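Local coordinates for phosphoserine aminotransferase SerC (Cytophaga hutchinsonii ATCC 33406, PDB 3FFR), which catalyses the reversible, pyridoxal-phosphate-dependent transamination of 3-phosphohydroxypyruvate with glutamate to phosphoserine and 2-oxoglutarate, a step of serine biosynthesis, at the interface of chains A and B. Coordinates in Å, arbitrary orientation; residue numbers count along the deposited sequence, not the author numbering. Chains: chain A/B, Phosphoserine aminotransferase SerC.

The interface of chains A and B. Residues chain A 69, 71-72, 75-76, 101; chain B 75-76, 223-225.
A:Glu75 and B:Arg76 meet tip to tip across the two-fold dimer interface. Aminotransferases of this fold type work as dimers with active sites at the subunit boundary. Both terminal nitrogens of the guanidinium, NH1 and NH2, bond end-on to one carboxylate oxygen. B:Arg76 NH1 takes the syn lone pair of A:Glu75 OE1 at 3.0 Å; NH2 comes to the same oxygen on the syn side, but 29° out of the carboxylate plane. OE1 lies in the guanidinium plane, yet the two flat groups are turned 66° apart. The symmetry repeats this salt bridge between A:Arg76 and B:Glu75. The two guanidiniums therefore come near each other, almost parallel, with A:Arg76 NH2 and B:Arg76 NH2 3.5 Å apart. Each OE1 lies near both guanidiniums, which may offset any repulsion between them.

The other oxygen of A:Glu75 serves a loop of chain B. B:Thr224 OG1 donates to A:Glu75 OE2 over 2.7 Å, coming from above the carboxylate plane. Water 1 also binds OE2 and links it to the backbone N of B:Thr224. The extended chain of A:Glu75, with CG anti to the backbone N (chi1 -175°), carries its carboxylate from helix 70-81 to both partners. B:Thr224 CB sits over the centre of the A:Phe101 ring, 3.6 Å from the centroid, in a CH-pi contact.

B:Tyr225 lies against the start of helix 70-81. Its loop may help shape the neighbouring cofactor site. The methyl CG2 of A:Thr71 touches its CB and CG, and the phenol end reaches the aliphatic part of A:Glu72. The ring passes over the backbone of A:Glu72, whose CA is 3.7 Å from B:Tyr225 CZ.

Behind this layer, A:Glu72 grips A:Arg76 side-on and fixes its rotation. A:Glu72 OE2 accepts hydrogen bonds from A:Arg76 NE on its anti lone pair and from NH2 above the carboxylate plane. A:Ser69 caps the N-terminus of helix 70-81: OG accepts a hydrogen bond from A:Glu72 N at 3.0 Å.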
ATOM      1  N   SER A  69       2.261  -4.731  -0.156  1.00 25.87           N
ATOM      2  CA  SER A  69       3.333  -5.211  -1.048  1.00 25.70           C
ATOM      3  C   SER A  69       3.858  -6.552  -0.573  1.00 25.90           C
ATOM      4  O   SER A  69       3.572  -6.973   0.555  1.00 28.05           O
ATOM      5  CB  SER A  69       4.521  -4.195  -1.019  1.00 25.75           C
ATOM      6  OG  SER A  69       5.064  -4.067   0.292  1.00 26.50           O
ATOM      7  N   THR A  71       6.970  -7.144  -0.160  1.00 26.63           N
ATOM      8  CA  THR A  71       8.063  -6.746   0.748  1.00 26.82           C
ATOM      9  C   THR A  71       7.519  -6.542   2.178  1.00 25.71           C
ATOM     10  O   THR A  71       8.099  -7.002   3.177  1.00 26.67           O
ATOM     11  CB  THR A  71       8.804  -5.488   0.248  1.00 25.08           C
ATOM     12  OG1 THR A  71       9.321  -5.724  -1.075  1.00 26.00           O
ATOM     13  CG2 THR A  71       9.987  -5.099   1.175  1.00 27.34           C
ATOM     14  N   GLU A  72       6.335  -5.953   2.264  1.00 26.69           N
ATOM     15  CA  GLU A  72       5.675  -5.819   3.550  1.00 25.05           C
ATOM     16  C   GLU A  72       5.448  -7.213   4.170  1.00 25.16           C
ATOM     17  O   GLU A  72       5.685  -7.426   5.362  1.00 25.72           O
ATOM     18  CB  GLU A  72       4.323  -5.110   3.463  1.00 25.43           C
ATOM     19  CG  GLU A  72       3.731  -5.016   4.844  1.00 26.24           C
ATOM     20  CD  GLU A  72       2.352  -4.395   5.008  1.00 30.59           C
ATOM     21  OE1 GLU A  72       1.723  -3.968   4.025  1.00 27.29           O
ATOM     22  OE2 GLU A  72       1.907  -4.345   6.196  1.00 28.36           O
ATOM     23  N   GLU A  75       8.384  -8.770   5.925  1.00 26.85           N
ATOM     24  CA  GLU A  75       8.501  -8.205   7.279  1.00 24.67           C
ATOM     25  C   GLU A  75       7.488  -8.800   8.250  1.00 25.16           C
ATOM     26  O   GLU A  75       7.836  -9.191   9.383  1.00 25.52           O
ATOM     27  CB  GLU A  75       8.391  -6.677   7.242  1.00 27.43           C
ATOM     28  CG  GLU A  75       8.623  -6.029   8.607  1.00 25.68           C
ATOM     29  CD  GLU A  75       8.442  -4.528   8.568  1.00 29.77           C
ATOM     30  OE1 GLU A  75       7.286  -4.094   8.637  1.00 31.31           O
ATOM     31  OE2 GLU A  75       9.456  -3.829   8.601  1.00 29.12           O
ATOM     32  N   ARG A  76       6.231  -8.880   7.802  1.00 26.86           N
ATOM     33  CA  ARG A  76       5.136  -9.374   8.646  1.00 25.33           C
ATOM     34  C   ARG A  76       5.296 -10.846   8.980  1.00 25.32           C
ATOM     35  O   ARG A  76       4.891 -11.302  10.070  1.00 25.82           O
ATOM     36  CB  ARG A  76       3.753  -9.117   8.037  1.00 26.69           C
ATOM     37  CG  ARG A  76       3.439  -7.676   7.687  1.00 28.75           C
ATOM     38  CD  ARG A  76       3.832  -6.701   8.761  1.00 29.03           C
ATOM     39  NE  ARG A  76       3.447  -5.318   8.386  1.00 27.64           N
ATOM     40  CZ  ARG A  76       3.731  -4.254   9.122  1.00 28.71           C
ATOM     41  NH1 ARG A  76       4.444  -4.402  10.237  1.00 27.11           N
ATOM     42  NH2 ARG A  76       3.282  -3.056   8.752  1.00 30.09           N
ATOM     43  N   PHE A 101      16.246  -9.417   6.139  1.00 26.69           N
ATOM     44  CA  PHE A 101      15.196  -8.846   7.018  1.00 26.23           C
ATOM     45  C   PHE A 101      15.202  -9.526   8.380  1.00 26.42           C
ATOM     46  O   PHE A 101      14.925  -8.901   9.406  1.00 27.69           O
ATOM     47  CB  PHE A 101      13.788  -9.026   6.410  1.00 26.72           C
ATOM     48  CG  PHE A 101      13.393  -7.977   5.425  1.00 25.93           C
ATOM     49  CD1 PHE A 101      14.336  -7.276   4.672  1.00 28.28           C
ATOM     50  CD2 PHE A 101      12.037  -7.708   5.218  1.00 27.70           C
ATOM     51  CE1 PHE A 101      13.949  -6.308   3.750  1.00 26.94           C
ATOM     52  CE2 PHE A 101      11.645  -6.768   4.291  1.00 27.78           C
ATOM     53  CZ  PHE A 101      12.593  -6.082   3.548  1.00 26.55           C
TER
ATOM     54  N   GLU B  75       2.604   3.425  12.799  1.00 26.85           N
ATOM     55  CA  GLU B  75       3.525   2.354  13.214  1.00 24.67           C
ATOM     56  C   GLU B  75       4.988   2.731  13.009  1.00 25.16           C
ATOM     57  O   GLU B  75       5.832   2.541  13.908  1.00 25.52           O
ATOM     58  CB  GLU B  75       3.193   1.042  12.497  1.00 27.43           C
ATOM     59  CG  GLU B  75       4.044  -0.133  12.978  1.00 25.68           C
ATOM     60  CD  GLU B  75       3.752  -1.404  12.212  1.00 29.77           C
ATOM     61  OE1 GLU B  75       4.304  -1.545  11.114  1.00 31.31           O
ATOM     62  OE2 GLU B  75       3.092  -2.275  12.780  1.00 29.12           O
ATOM     63  N   ARG B  76       5.288   3.277  11.827  1.00 26.86           N
ATOM     64  CA  ARG B  76       6.664   3.633  11.463  1.00 25.33           C
ATOM     65  C   ARG B  76       7.202   4.766  12.318  1.00 25.32           C
ATOM     66  O   ARG B  76       8.417   4.828  12.606  1.00 25.82           O
ATOM     67  CB  ARG B  76       6.818   3.974   9.976  1.00 26.69           C
ATOM     68  CG  ARG B  76       6.354   2.912   9.000  1.00 28.75           C
ATOM     69  CD  ARG B  76       6.805   1.526   9.366  1.00 29.03           C
ATOM     70  NE  ARG B  76       6.370   0.542   8.343  1.00 27.64           N
ATOM     71  CZ  ARG B  76       6.579  -0.762   8.447  1.00 28.71           C
ATOM     72  NH1 ARG B  76       7.164  -1.245   9.542  1.00 27.11           N
ATOM     73  NH2 ARG B  76       6.225  -1.570   7.449  1.00 30.09           N
ATOM     74  N   GLY B 223      13.340  -1.307  12.006  1.00 28.25           N
ATOM     75  CA  GLY B 223      12.561  -1.898  10.935  1.00 29.34           C
ATOM     76  C   GLY B 223      13.372  -2.538   9.830  1.00 25.35           C
ATOM     77  O   GLY B 223      14.522  -2.916  10.005  1.00 27.44           O
ATOM     78  N   THR B 224      12.731  -2.581   8.656  1.00 25.79           N
ATOM     79  CA  THR B 224      13.327  -3.211   7.474  1.00 25.31           C
ATOM     80  C   THR B 224      13.224  -2.280   6.272  1.00 25.86           C
ATOM     81  O   THR B 224      14.028  -1.350   6.154  1.00 27.84           O
ATOM     82  CB  THR B 224      12.763  -4.623   7.171  1.00 25.30           C
ATOM     83  OG1 THR B 224      11.362  -4.564   6.877  1.00 26.28           O
ATOM     84  CG2 THR B 224      13.056  -5.623   8.325  1.00 23.28           C
ATOM     85  N   TYR B 225      12.266  -2.547   5.401  1.00 27.23           N
ATOM     86  CA  TYR B 225      12.112  -1.756   4.163  1.00 27.79           C
ATOM     87  C   TYR B 225      11.686  -0.333   4.398  1.00 26.63           C
ATOM     88  O   TYR B 225      12.029   0.574   3.615  1.00 26.45           O
ATOM     89  CB  TYR B 225      11.186  -2.477   3.132  1.00 28.18           C
ATOM     90  CG  TYR B 225       9.734  -2.489   3.489  1.00 26.60           C
ATOM     91  CD1 TYR B 225       9.267  -3.176   4.603  1.00 26.06           C
ATOM     92  CD2 TYR B 225       8.826  -1.794   2.734  1.00 27.45           C
ATOM     93  CE1 TYR B 225       7.928  -3.148   4.958  1.00 29.47           C
ATOM     94  CE2 TYR B 225       7.468  -1.764   3.067  1.00 27.08           C
ATOM     95  CZ  TYR B 225       7.031  -2.427   4.190  1.00 29.30           C
ATOM     96  OH  TYR B 225       5.708  -2.375   4.545  1.00 29.26           O
TER
HETATM   97  O   HOH W   1      10.262  -1.286   8.096  1.00 22.65           O